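PDB 4GT6: cell surface protein from Faecalibacterium prausnitzii A2-165, which is of unknown function but, as an extracellular protein built of BspA-type leucine-rich repeats, probably binds other proteins through this N-terminal part of a longer chain. Local coordinates for residues T149-G154 with E176-G181; S170-E175 with P190-R195; A234-P239 with R255-A260; F247-G252 with A268-P273. All coordinates share one frame; numbering follows the deposited sequence. Where two conformers were deposited one is given.

Interaction 1: T149-G154 with E176-G181; sequences TSVADG and ERAFTG. With EDO (1,2-ethanediol), chain G.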
loop_
_atom_site.group_PDB
_atom_site.type_symbol
_atom_site.label_atom_id
_atom_site.label_comp_id
_atom_site.label_asym_id
_atom_site.label_seq_id
_atom_site.Cartn_x
_atom_site.Cartn_y
_atom_site.Cartn_z
ATOM N N THR A 149 3.806 -7.212 15.846
ATOM C CA THR A 149 5.213 -7.289 15.382
ATOM C C THR A 149 5.392 -7.006 13.895
ATOM O O THR A 149 6.531 -6.904 13.429
ATOM C CB THR A 149 5.845 -8.634 15.779
ATOM O OG1 THR A 149 5.041 -9.699 15.247
ATOM C CG2 THR A 149 5.970 -8.778 17.309
ATOM N N SER A 150 4.305 -6.861 13.142
ATOM C CA SER A 150 4.429 -6.441 11.743
ATOM C C SER A 150 3.150 -5.838 11.232
ATOM O O SER A 150 2.077 -6.092 11.775
ATOM C CB SER A 150 4.862 -7.587 10.826
ATOM O OG SER A 150 3.878 -8.600 10.750
ATOM N N VAL A 151 3.261 -5.024 10.181
ATOM C CA VAL A 151 2.087 -4.473 9.525
ATOM C C VAL A 151 1.951 -5.340 8.293
ATOM O O VAL A 151 2.796 -5.248 7.396
ATOM C CB VAL A 151 2.211 -2.957 9.220
ATOM C CG1 VAL A 151 0.966 -2.464 8.464
ATOM C CG2 VAL A 151 2.385 -2.173 10.512
ATOM N N ALA A 152 0.955 -6.245 8.277
ATOM C CA ALA A 152 0.812 -7.230 7.188
ATOM C C ALA A 152 0.520 -6.552 5.838
ATOM O O ALA A 152 0.117 -5.387 5.799
ATOM C CB ALA A 152 -0.265 -8.251 7.534
ATOM N N ASP A 153 0.801 -7.257 4.742
ATOM C CA ASP A 153 0.687 -6.708 3.389
ATOM C C ASP A 153 -0.700 -6.143 3.095
ATOM O O ASP A 153 -1.711 -6.735 3.484
ATOM C CB ASP A 153 1.067 -7.746 2.322
ATOM C CG ASP A 153 0.193 -8.972 2.284
ATOM O OD1 ASP A 153 0.394 -9.878 3.133
ATOM O OD2 ASP A 153 -0.719 -9.012 1.445
ATOM N N GLY A 154 -0.710 -4.968 2.479
ATOM C CA GLY A 154 -1.919 -4.266 2.057
ATOM C C GLY A 154 -2.882 -3.915 3.168
ATOM O O GLY A 154 -4.052 -3.659 2.895
ATOM N N GLU A 176 4.591 -5.277 2.019
ATOM C CA GLU A 176 4.230 -4.699 0.730
ATOM C C GLU A 176 2.876 -4.023 0.730
ATOM O O GLU A 176 1.900 -4.604 1.224
ATOM C CB GLU A 176 4.190 -5.797 -0.348
ATOM C CG GLU A 176 5.551 -6.284 -0.792
ATOM C CD GLU A 176 5.530 -7.339 -1.882
ATOM O OE1 GLU A 176 4.422 -7.769 -2.279
ATOM O OE2 GLU A 176 6.629 -7.757 -2.320
ATOM N N ARG A 177 2.815 -2.801 0.146
ATOM C CA ARG A 177 1.575 -2.028 -0.054
ATOM C C ARG A 177 0.808 -1.732 1.256
ATOM O O ARG A 177 -0.367 -1.360 1.199
ATOM C CB ARG A 177 0.633 -2.762 -1.058
ATOM C CG ARG A 177 1.328 -3.212 -2.358
ATOM C CD ARG A 177 0.402 -3.855 -3.395
ATOM N NE ARG A 177 -0.726 -3.006 -3.792
ATOM C CZ ARG A 177 -0.648 -1.974 -4.628
ATOM N NH1 ARG A 177 0.517 -1.622 -5.158
ATOM N NH2 ARG A 177 -1.734 -1.272 -4.923
ATOM N N ALA A 178 1.464 -1.829 2.427
ATOM C CA ALA A 178 0.749 -1.596 3.708
ATOM C C ALA A 178 0.020 -0.240 3.777
ATOM O O ALA A 178 -1.096 -0.197 4.305
ATOM C CB ALA A 178 1.717 -1.710 4.876
ATOM N N PHE A 179 0.616 0.857 3.225
ATOM C CA PHE A 179 -0.017 2.187 3.283
ATOM C C PHE A 179 -0.199 2.783 1.909
ATOM O O PHE A 179 -0.305 4.011 1.786
ATOM C CB PHE A 179 0.817 3.149 4.165
ATOM C CG PHE A 179 0.916 2.661 5.587
ATOM C CD1 PHE A 179 -0.132 2.854 6.479
ATOM C CD2 PHE A 179 2.030 1.946 6.018
ATOM C CE1 PHE A 179 -0.061 2.355 7.785
ATOM C CE2 PHE A 179 2.123 1.489 7.339
ATOM C CZ PHE A 179 1.081 1.698 8.210
ATOM N N THR A 180 -0.247 1.939 0.860
ATOM C CA THR A 180 -0.461 2.470 -0.500
ATOM C C THR A 180 -1.721 3.340 -0.567
ATOM O O THR A 180 -2.778 2.930 -0.081
ATOM C CB THR A 180 -0.605 1.315 -1.519
ATOM O OG1 THR A 180 0.595 0.576 -1.576
ATOM C CG2 THR A 180 -0.944 1.799 -2.924
ATOM N N GLY A 181 -1.603 4.528 -1.158
ATOM C CA GLY A 181 -2.763 5.374 -1.418
ATOM C C GLY A 181 -3.430 6.025 -0.227
ATOM O O GLY A 181 -4.530 6.563 -0.374
HETATM C C1 EDO G . 0.898 0.823 -8.006
HETATM O O1 EDO G . 1.199 -0.474 -7.513
HETATM C C2 EDO G . 1.473 1.866 -7.018
HETATM O O2 EDO G . 0.784 1.795 -5.794
#

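Interaction 2: S170-E175 with P190-R195; sequences SVTAIE and PAKVTR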
loop_
_atom_site.group_PDB
_atom_site.type_symbol
_atom_site.label_atom_id
_atom_site.label_comp_id
_atom_site.label_asym_id
_atom_site.label_seq_id
_atom_site.Cartn_x
_atom_site.Cartn_y
_atom_site.Cartn_z
ATOM N N SER A 170 7.364 -2.447 18.823
ATOM C CA SER A 170 7.435 -3.881 18.542
ATOM C C SER A 170 7.398 -4.222 17.035
ATOM O O SER A 170 7.713 -5.356 16.676
ATOM C CB SER A 170 6.308 -4.614 19.278
ATOM O OG SER A 170 5.036 -4.056 18.990
ATOM N N VAL A 171 7.035 -3.261 16.149
ATOM C CA VAL A 171 6.926 -3.563 14.718
ATOM C C VAL A 171 8.333 -3.762 14.108
ATOM O O VAL A 171 9.199 -2.887 14.235
ATOM C CB VAL A 171 6.075 -2.498 13.962
ATOM C CG1 VAL A 171 6.320 -2.548 12.446
ATOM C CG2 VAL A 171 4.591 -2.713 14.244
ATOM N N THR A 172 8.543 -4.922 13.465
ATOM C CA THR A 172 9.828 -5.220 12.814
ATOM C C THR A 172 9.712 -5.196 11.290
ATOM O O THR A 172 10.741 -5.251 10.602
ATOM C CB THR A 172 10.404 -6.577 13.262
ATOM O OG1 THR A 172 9.648 -7.634 12.662
ATOM C CG2 THR A 172 10.461 -6.723 14.777
ATOM N N ALA A 173 8.477 -5.188 10.763
ATOM C CA ALA A 173 8.277 -5.199 9.316
ATOM C C ALA A 173 7.043 -4.451 8.922
ATOM O O ALA A 173 6.025 -4.527 9.605
ATOM C CB ALA A 173 8.200 -6.637 8.782
ATOM N N ILE A 174 7.141 -3.709 7.818
ATOM C CA ILE A 174 6.011 -3.014 7.185
ATOM C C ILE A 174 5.928 -3.671 5.831
ATOM O O ILE A 174 6.775 -3.411 4.978
ATOM C CB ILE A 174 6.181 -1.476 7.137
ATOM C CG1 ILE A 174 6.357 -0.888 8.540
ATOM C CG2 ILE A 174 5.004 -0.817 6.379
ATOM C CD1 ILE A 174 6.889 0.594 8.512
ATOM N N GLU A 175 4.937 -4.545 5.624
ATOM C CA GLU A 175 4.929 -5.372 4.417
ATOM C C GLU A 175 4.466 -4.625 3.170
ATOM O O GLU A 175 4.027 -3.475 3.240
ATOM C CB GLU A 175 4.134 -6.693 4.628
ATOM C CG GLU A 175 4.585 -7.543 5.828
ATOM C CD GLU A 175 6.000 -8.115 5.858
ATOM O OE1 GLU A 175 6.811 -7.809 4.953
ATOM O OE2 GLU A 175 6.308 -8.864 6.813
ATOM N N PRO A 190 9.555 3.040 13.348
ATOM C CA PRO A 190 10.147 2.706 14.660
ATOM C C PRO A 190 11.496 1.980 14.514
ATOM O O PRO A 190 11.814 1.425 13.451
ATOM C CB PRO A 190 9.072 1.862 15.344
ATOM C CG PRO A 190 8.194 1.368 14.267
ATOM C CD PRO A 190 8.297 2.303 13.098
ATOM N N ALA A 191 12.312 2.006 15.594
ATOM C CA ALA A 191 13.686 1.477 15.636
ATOM C C ALA A 191 13.875 0.034 15.188
ATOM O O ALA A 191 14.891 -0.265 14.563
ATOM C CB ALA A 191 14.270 1.636 17.036
ATOM N N LYS A 192 12.911 -0.850 15.473
ATOM C CA LYS A 192 13.083 -2.273 15.165
ATOM C C LYS A 192 12.682 -2.675 13.745
ATOM O O LYS A 192 12.770 -3.854 13.410
ATOM C CB LYS A 192 12.309 -3.108 16.189
ATOM C CG LYS A 192 13.073 -3.175 17.521
ATOM C CD LYS A 192 12.195 -3.509 18.724
ATOM C CE LYS A 192 11.315 -4.722 18.554
ATOM N NZ LYS A 192 11.673 -5.799 19.499
ATOM N N VAL A 193 12.267 -1.726 12.903
ATOM C CA VAL A 193 11.892 -2.089 11.539
ATOM C C VAL A 193 13.139 -2.553 10.740
ATOM O O VAL A 193 14.109 -1.789 10.583
ATOM C CB VAL A 193 11.142 -0.939 10.825
ATOM C CG1 VAL A 193 10.943 -1.282 9.334
ATOM C CG2 VAL A 193 9.783 -0.684 11.510
ATOM N N THR A 194 13.107 -3.797 10.240
ATOM C CA THR A 194 14.225 -4.342 9.445
ATOM C C THR A 194 13.774 -4.709 8.033
ATOM O O THR A 194 14.608 -5.123 7.209
ATOM C CB THR A 194 14.890 -5.546 10.129
ATOM O OG1 THR A 194 13.897 -6.560 10.315
ATOM C CG2 THR A 194 15.597 -5.167 11.444
ATOM N N ARG A 195 12.465 -4.546 7.745
ATOM C CA ARG A 195 11.930 -4.808 6.411
ATOM C C ARG A 195 10.794 -3.856 6.100
ATOM O O ARG A 195 9.861 -3.702 6.891
ATOM C CB ARG A 195 11.455 -6.274 6.257
ATOM C CG ARG A 195 10.734 -6.548 4.917
ATOM C CD ARG A 195 10.556 -8.032 4.642
ATOM N NE ARG A 195 9.575 -8.637 5.548
ATOM C CZ ARG A 195 9.879 -9.390 6.599
ATOM N NH1 ARG A 195 11.148 -9.657 6.888
ATOM N NH2 ARG A 195 8.920 -9.873 7.376
HETATM O O HOH W 1 9.261 -7.055 18.068
HETATM O O HOH W 2 10.013 -0.980 15.734
HETATM O O HOH W 3 11.405 -8.037 10.018
#

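Interaction 3: A234-P239 with R255-A260; sequences ALIRYP and RIETHA. With EDO (1,2-ethanediol), chain L; EDO (1,2-ethanediol), chain B.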
loop_
_atom_site.group_PDB
_atom_site.type_symbol
_atom_site.label_atom_id
_atom_site.label_comp_id
_atom_site.label_asym_id
_atom_site.label_seq_id
_atom_site.Cartn_x
_atom_site.Cartn_y
_atom_site.Cartn_z
ATOM N N ALA A 234 18.941 2.199 -1.166
ATOM C CA ALA A 234 17.890 2.321 -2.172
ATOM C C ALA A 234 16.998 3.455 -1.696
ATOM O O ALA A 234 16.638 3.484 -0.510
ATOM C CB ALA A 234 17.086 1.016 -2.312
ATOM N N LEU A 235 16.649 4.393 -2.579
ATOM C CA LEU A 235 15.730 5.473 -2.201
ATOM C C LEU A 235 14.316 4.909 -2.324
ATOM O O LEU A 235 13.927 4.484 -3.412
ATOM C CB LEU A 235 15.930 6.702 -3.131
ATOM C CG LEU A 235 15.345 8.028 -2.633
ATOM C CD1 LEU A 235 16.050 9.202 -3.311
ATOM C CD2 LEU A 235 13.818 8.150 -2.912
ATOM N N ILE A 236 13.562 4.866 -1.216
ATOM C CA ILE A 236 12.255 4.219 -1.294
ATOM C C ILE A 236 11.075 5.204 -1.206
ATOM O O ILE A 236 10.032 4.907 -1.799
ATOM C CB ILE A 236 12.138 3.037 -0.296
ATOM C CG1 ILE A 236 12.095 3.475 1.171
ATOM C CG2 ILE A 236 13.251 1.917 -0.569
ATOM C CD1 ILE A 236 11.821 2.316 2.136
ATOM N N ARG A 237 11.220 6.376 -0.530
ATOM C CA ARG A 237 10.106 7.318 -0.466
ATOM C C ARG A 237 10.576 8.767 -0.307
ATOM O O ARG A 237 11.139 9.149 0.724
ATOM C CB ARG A 237 9.127 6.959 0.690
ATOM C CG ARG A 237 7.905 7.864 0.817
ATOM C CD ARG A 237 6.865 7.605 -0.282
ATOM N NE ARG A 237 7.037 8.514 -1.427
ATOM C CZ ARG A 237 6.268 8.506 -2.511
ATOM N NH1 ARG A 237 5.327 7.578 -2.662
ATOM N NH2 ARG A 237 6.432 9.427 -3.458
ATOM N N TYR A 238 10.335 9.558 -1.354
ATOM C CA TYR A 238 10.533 11.005 -1.345
ATOM C C TYR A 238 9.153 11.601 -1.027
ATOM O O TYR A 238 8.185 11.198 -1.667
ATOM C CB TYR A 238 11.087 11.489 -2.683
ATOM C CG TYR A 238 11.362 12.979 -2.708
ATOM C CD1 TYR A 238 10.361 13.888 -3.059
ATOM C CD2 TYR A 238 12.634 13.475 -2.446
ATOM C CE1 TYR A 238 10.611 15.261 -3.086
ATOM C CE2 TYR A 238 12.903 14.843 -2.498
ATOM C CZ TYR A 238 11.887 15.731 -2.819
ATOM O OH TYR A 238 12.151 17.075 -2.850
ATOM N N PRO A 239 9.015 12.530 -0.054
ATOM C CA PRO A 239 7.663 12.997 0.328
ATOM C C PRO A 239 7.019 13.825 -0.780
ATOM O O PRO A 239 7.615 14.787 -1.238
ATOM C CB PRO A 239 7.881 13.807 1.624
ATOM C CG PRO A 239 9.346 13.903 1.828
ATOM C CD PRO A 239 10.080 13.122 0.784
ATOM N N ARG A 255 19.913 2.459 -6.089
ATOM C CA ARG A 255 18.623 2.194 -6.724
ATOM C C ARG A 255 17.583 3.215 -6.312
ATOM O O ARG A 255 17.547 3.634 -5.155
ATOM C CB ARG A 255 18.157 0.770 -6.296
ATOM C CG ARG A 255 16.673 0.438 -6.643
ATOM C CD ARG A 255 16.411 -1.039 -6.826
ATOM N NE ARG A 255 14.995 -1.318 -7.111
ATOM C CZ ARG A 255 14.481 -1.534 -8.322
ATOM N NH1 ARG A 255 15.251 -1.468 -9.401
ATOM N NH2 ARG A 255 13.190 -1.812 -8.461
ATOM N N ILE A 256 16.722 3.594 -7.263
ATOM C CA ILE A 256 15.526 4.387 -6.999
ATOM C C ILE A 256 14.422 3.343 -7.047
ATOM O O ILE A 256 14.166 2.785 -8.123
ATOM C CB ILE A 256 15.289 5.568 -7.985
ATOM C CG1 ILE A 256 16.471 6.545 -8.001
ATOM C CG2 ILE A 256 13.980 6.294 -7.608
ATOM C CD1 ILE A 256 16.530 7.395 -9.307
ATOM N N GLU A 257 13.814 3.024 -5.891
ATOM C CA GLU A 257 12.830 1.957 -5.819
ATOM C C GLU A 257 11.494 2.376 -6.509
ATOM O O GLU A 257 11.279 3.554 -6.824
ATOM C CB GLU A 257 12.645 1.491 -4.357
ATOM C CG GLU A 257 11.964 0.136 -4.172
ATOM C CD GLU A 257 12.454 -0.961 -5.100
ATOM O OE1 GLU A 257 13.555 -1.497 -4.841
ATOM O OE2 GLU A 257 11.797 -1.205 -6.140
ATOM N N THR A 258 10.658 1.388 -6.822
ATOM C CA THR A 258 9.387 1.595 -7.514
ATOM C C THR A 258 8.550 2.658 -6.789
ATOM O O THR A 258 8.472 2.659 -5.557
ATOM C CB THR A 258 8.634 0.257 -7.701
ATOM O OG1 THR A 258 7.421 0.488 -8.428
ATOM C CG2 THR A 258 8.310 -0.445 -6.389
ATOM N N HIS A 259 7.975 3.599 -7.565
ATOM C CA HIS A 259 7.114 4.699 -7.088
ATOM C C HIS A 259 7.772 5.567 -5.982
ATOM O O HIS A 259 7.051 6.219 -5.221
ATOM C CB HIS A 259 5.751 4.110 -6.614
ATOM C CG HIS A 259 5.039 3.377 -7.715
ATOM N ND1 HIS A 259 4.914 1.996 -7.711
ATOM C CD2 HIS A 259 4.483 3.859 -8.851
ATOM C CE1 HIS A 259 4.283 1.685 -8.838
ATOM N NE2 HIS A 259 3.982 2.776 -9.544
ATOM N N ALA A 260 9.133 5.613 -5.907
ATOM C CA ALA A 260 9.793 6.369 -4.826
ATOM C C ALA A 260 9.478 7.867 -4.893
ATOM O O ALA A 260 9.441 8.534 -3.858
ATOM C CB ALA A 260 11.313 6.156 -4.861
HETATM C C1 EDO L . 5.505 -2.895 -8.832
HETATM O O1 EDO L . 5.719 -1.520 -8.555
HETATM C C2 EDO L . 6.818 -3.684 -8.983
HETATM O O2 EDO L . 7.378 -3.900 -7.710
HETATM C C1 EDO B . 11.118 -2.930 -11.548
HETATM O O1 EDO B . 10.624 -2.166 -10.442
HETATM C C2 EDO B . 12.353 -2.254 -12.197
HETATM O O2 EDO B . 13.551 -2.680 -11.568
HETATM O O HOH W 4 9.806 2.631 -3.274
HETATM O O HOH W 5 7.166 5.060 -2.311
#

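Interaction 4: F247-G252 with A268-P273; sequences FKIPNG and ASVKMP. With EDO (1,2-ethanediol), chain I.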
loop_
_atom_site.group_PDB
_atom_site.type_symbol
_atom_site.label_atom_id
_atom_site.label_comp_id
_atom_site.label_asym_id
_atom_site.label_seq_id
_atom_site.Cartn_x
_atom_site.Cartn_y
_atom_site.Cartn_z
ATOM N N PHE A 247 16.069 18.450 -6.254
ATOM C CA PHE A 247 16.603 17.433 -5.349
ATOM C C PHE A 247 17.744 16.725 -6.043
ATOM O O PHE A 247 17.642 16.422 -7.222
ATOM C CB PHE A 247 15.528 16.428 -4.876
ATOM C CG PHE A 247 16.079 15.405 -3.892
ATOM C CD1 PHE A 247 16.504 15.793 -2.618
ATOM C CD2 PHE A 247 16.194 14.060 -4.246
ATOM C CE1 PHE A 247 17.030 14.853 -1.717
ATOM C CE2 PHE A 247 16.672 13.112 -3.327
ATOM C CZ PHE A 247 17.110 13.518 -2.079
ATOM N N LYS A 248 18.846 16.511 -5.331
ATOM C CA LYS A 248 19.971 15.740 -5.843
ATOM C C LYS A 248 20.030 14.459 -5.026
ATOM O O LYS A 248 20.226 14.497 -3.803
ATOM C CB LYS A 248 21.311 16.511 -5.771
ATOM C CG LYS A 248 22.495 15.691 -6.319
ATOM C CD LYS A 248 23.820 16.484 -6.317
ATOM C CE LYS A 248 24.493 16.589 -4.942
ATOM N NZ LYS A 248 25.539 17.673 -4.943
ATOM N N ILE A 249 19.861 13.326 -5.696
ATOM C CA ILE A 249 19.932 12.025 -5.012
ATOM C C ILE A 249 21.398 11.829 -4.551
ATOM O O ILE A 249 22.317 11.992 -5.352
ATOM C CB ILE A 249 19.443 10.892 -5.943
ATOM C CG1 ILE A 249 17.929 11.073 -6.252
ATOM C CG2 ILE A 249 19.733 9.504 -5.319
ATOM C CD1 ILE A 249 17.426 10.222 -7.445
ATOM N N PRO A 250 21.637 11.489 -3.268
ATOM C CA PRO A 250 23.031 11.384 -2.800
ATOM C C PRO A 250 23.832 10.282 -3.460
ATOM O O PRO A 250 23.323 9.192 -3.760
ATOM C CB PRO A 250 22.903 11.069 -1.306
ATOM C CG PRO A 250 21.520 11.497 -0.923
ATOM C CD PRO A 250 20.669 11.350 -2.157
ATOM N N ASN A 251 25.115 10.572 -3.638
ATOM C CA ASN A 251 26.090 9.573 -4.047
ATOM C C ASN A 251 26.052 8.453 -2.974
ATOM O O ASN A 251 25.953 8.756 -1.784
ATOM C CB ASN A 251 27.477 10.216 -4.117
ATOM C CG ASN A 251 28.572 9.262 -4.482
ATOM O OD1 ASN A 251 28.363 8.336 -5.261
ATOM N ND2 ASN A 251 29.770 9.478 -3.932
ATOM N N GLY A 252 26.062 7.199 -3.401
ATOM C CA GLY A 252 25.952 6.070 -2.476
ATOM C C GLY A 252 24.597 5.388 -2.578
ATOM O O GLY A 252 24.399 4.308 -2.009
ATOM N N ALA A 268 10.672 19.985 -9.379
ATOM C CA ALA A 268 10.844 20.463 -10.763
ATOM C C ALA A 268 12.129 19.940 -11.417
ATOM O O ALA A 268 12.207 19.864 -12.645
ATOM C CB ALA A 268 10.844 21.994 -10.792
ATOM N N SER A 269 13.131 19.583 -10.603
ATOM C CA SER A 269 14.417 19.143 -11.124
ATOM C C SER A 269 14.968 18.013 -10.280
ATOM O O SER A 269 14.992 18.138 -9.069
ATOM C CB SER A 269 15.393 20.321 -11.112
ATOM O OG SER A 269 16.683 19.934 -11.558
ATOM N N VAL A 270 15.432 16.929 -10.907
ATOM C CA VAL A 270 16.037 15.840 -10.137
ATOM C C VAL A 270 17.403 15.501 -10.759
ATOM O O VAL A 270 17.556 15.548 -11.984
ATOM C CB VAL A 270 15.111 14.595 -9.983
ATOM C CG1 VAL A 270 14.788 13.934 -11.327
ATOM C CG2 VAL A 270 15.680 13.577 -8.983
ATOM N N LYS A 271 18.394 15.177 -9.899
ATOM C CA LYS A 271 19.725 14.787 -10.355
ATOM C C LYS A 271 20.081 13.449 -9.730
ATOM O O LYS A 271 19.880 13.256 -8.532
ATOM C CB LYS A 271 20.771 15.868 -10.043
ATOM C CG LYS A 271 20.551 17.100 -10.913
ATOM C CD LYS A 271 21.485 18.261 -10.633
ATOM C CE LYS A 271 21.098 19.478 -11.446
ATOM N NZ LYS A 271 21.077 19.201 -12.912
HETATM N N MSE A 272 20.533 12.501 -10.561
HETATM C CA MSE A 272 20.914 11.149 -10.115
HETATM C C MSE A 272 22.420 11.018 -10.101
HETATM O O MSE A 272 23.031 11.375 -11.104
HETATM C CB MSE A 272 20.389 10.052 -11.076
HETATM C CG MSE A 272 18.942 9.975 -11.206
HETATM SE SE MSE A 272 18.621 8.468 -12.375
HETATM C CE MSE A 272 16.961 9.236 -13.016
ATOM N N PRO A 273 23.018 10.403 -9.052
ATOM C CA PRO A 273 24.452 10.118 -9.093
ATOM C C PRO A 273 24.704 8.896 -9.979
ATOM O O PRO A 273 23.775 8.077 -10.174
ATOM C CB PRO A 273 24.779 9.815 -7.617
ATOM C CG PRO A 273 23.539 9.141 -7.109
ATOM C CD PRO A 273 22.390 9.848 -7.829
HETATM C C1 EDO I . 25.072 12.424 -13.663
HETATM O O1 EDO I . 25.341 11.479 -12.639
HETATM C C2 EDO I . 26.135 12.315 -14.794
HETATM O O2 EDO I . 26.032 11.055 -15.445
HETATM O O HOH W 6 18.269 18.813 -9.074
#

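Interaction 1: T149-G154 with E176-G181
Val151 and Ala178 meet in the buried part of this contact, where residues 149-154 run out of a short strand and pass the turn made by residues 176-181. The CB of Val151 already points toward the turn. From it CG2 stands beside the backbone N, leaving CG1, anti to that N (chi1 177°), to do the touching: it lies 3.7 Å from Ala178 CB and, more loosely, 4.2 Å from Phe179 CZ, the outermost carbon of the ring. Val151 also packs on Leu167. The valine and phenylalanine side chains cross at about a right angle, and the ring goes on to meet that of Phe201 with nearly parallel planes. Further along, backbone replaces side chain. Gly154 N donates to Glu176 O over 2.9 Å, in the carbonyl plane, while Asp153 CA approaches the same oxygen to 3.3 Å. Gly154 CA adds a nearly straight C-H...O contact of 3.4 Å to Arg177 O, whereas the carboxylate of Asp153 turns to Ser130. At the start of the type I turn from Arg177 to Thr180, the Arg177 side chain leads away, and its NH1 donates to O1 of an ethanediol, probably from the crystallisation liquor, at 2.7 Å. The contact joins neighbouring turns of the leucine-rich repeat solenoid, the end of one strand and its following loop lying against the loop after the next strand. Its chemistry is divided: methyl and aromatic carbons fill the interior, while Glu176 O accepts the Gly154 N-H and Arg177 O the Ser157 hydroxyl, the CA-H contacts only supplementing these bonds.

Interaction 2: S170-E175 with P190-R195
Arg195 starts with CG anti to its backbone N (chi1 173°) and bends at chi3, while Glu175 folds back at chi2 (-63°); together these turns bring guanidinium and carboxylate edge to edge. The grip is side-on and doubled: NE of Arg195 donates to OE1 of Glu175 and NH2 of Arg195 to OE2 of Glu175, both at 2.9 Å, each on a syn lone pair. The two planes are only 15° apart, so the pairing fixes the rotation of both groups. Ala173 CB sits over one guanidinium face, 3.6 Å from Arg195 NH2. Main-chain bonds join the two segments next to this pair, from Thr194 N to Thr172 O at 2.8 Å and from Ile174 N to Arg195 O at 2.9 Å. A water is a further donor to Thr172 O and also hydrogen-bonds to Thr194 OG1. This is the parallel stacking of neighbouring repeats in a leucine-rich solenoid, with residues 150-151 continuing the sheet beyond Ala173. On the interior side Val171 and Val193 lie side by side and point the same way, CG1 of Val171 being 4.0 Å from CG2 of Val193. Where the backbones separate, another water donates to Val171 O at 2.6 Å and accepts from Lys192 N at 2.9 Å.

Interaction 3: A234-P239 with R255-A260
Residues 234-235 pair in parallel with 255-256, Leu235 N donating to Arg255 O and Glu257 N to Leu235 O, and a further main-chain bond, Tyr238 N to Ala260 O at 2.8 Å, joins the loops that follow. Between these bonds the type II turn from Glu257 to Ala260 swings its last residue against the first strand. Ala260 CB sits 3.4 Å from Leu235 O and 3.7 Å from Leu235 CD2, a buried contact in which one methyl covers both a carbonyl and a leucine branch. Arg237, bent at chi2 and chi3, lays its guanidinium beside the turn, with Ala260 O and His259 O over one face and without hydrogen bonds to either. NE and NH2 instead both grip Tyr238 O, which lies in the guanidinium plane; NH1 forms a salt bridge with Asp262. This is where the solenoid departs from plain repeat stacking. Strand 224-227 pairs antiparallel with the other edge of 233-237, and Ile236 and Arg237 both face Leu224 in a classic beta bulge. Across the contact Ile236 CG2 touches Glu257 CB at 3.9 Å, the two side chains crossing at a slant. The Glu257 carboxylate turns back in a salt bridge in which Arg255 NE meets Glu257 OE1 at 2.7 Å from above the carboxylate plane. OE2 of Glu257 accepts from both Arg255 NH2 and Thr258 N on the same face, so three donors hold the group. One water donates to Ile236 O and, at 2.6 Å, to Thr258 O; another donates to Ile236 O and to His259 O.

Interaction 4: F247-G252 with A268-P273
Ile249 and Met272, a selenomethionine here, lie side by side and point the same way into the interior. CG1 of Ile249 is anti to the carbonyl carbon (chi1 -66°), and from it CD1 reaches 4.1 Å from Met272 CG and the same distance from Val270 CG2. Against Pro273 the isoleucine is turned differently: the two side chains cross at about a right angle, and the ring atom CD of Pro273 stands 3.7 Å from Ile249 CB. The proline ring also lies against backbone, its CD 3.3 Å from Ile249 O and its CG 3.4 Å from Pro250 O, while its CB meets Asn251 CA. On the other face of the sheet Lys248 and Lys271 slant across each other and touch through their aliphatic parts, Lys248 CG to Lys271 CB at 4.1 Å. Their charged ends diverge, that of Lys271 going to a salt bridge with Glu294. Parallel main-chain bonds hold this register: Phe247 N to Ser269 O, Lys271 N to Phe247 O, and Ile249 N to Lys271 O, the last at 2.8 Å. A water donates to Phe247 O and also hydrogen-bonds with Ser269 OG. Such alternation of inward apolar and outward polar side chains is that of a leucine-rich repeat sheet. Strand 292-294 continues it beyond 269-271, with Ile293 against Val270 and Met272, while Ile256 of strand 253-256 packs on both Ile249 and Met272, and Phe247 meets Tyr225 of strand 224-227.

In the fold
From the N terminus, interaction 1 opens at residues 149-154 and closes its loop at 176-181; interaction 2 opens at 170-175, within that loop, and closes at 190-195, so the two cross. Each ties neighbouring turns of the solenoid, and they share the sheet in which strands 150-151 and 173-174 are neighbours. Both are complete before residue 234, where interaction 3 begins. Interaction 4 starts at 247, inside the loop that interaction 3 closes at 255-260, and closes its own at 268-273, so this second pair crosses too. Here the strands belong to different sheets, and the two contacts meet through apolar side chains. Interactions 1 and 4 lie in separate repeat regions, about 28 Å apart between centres.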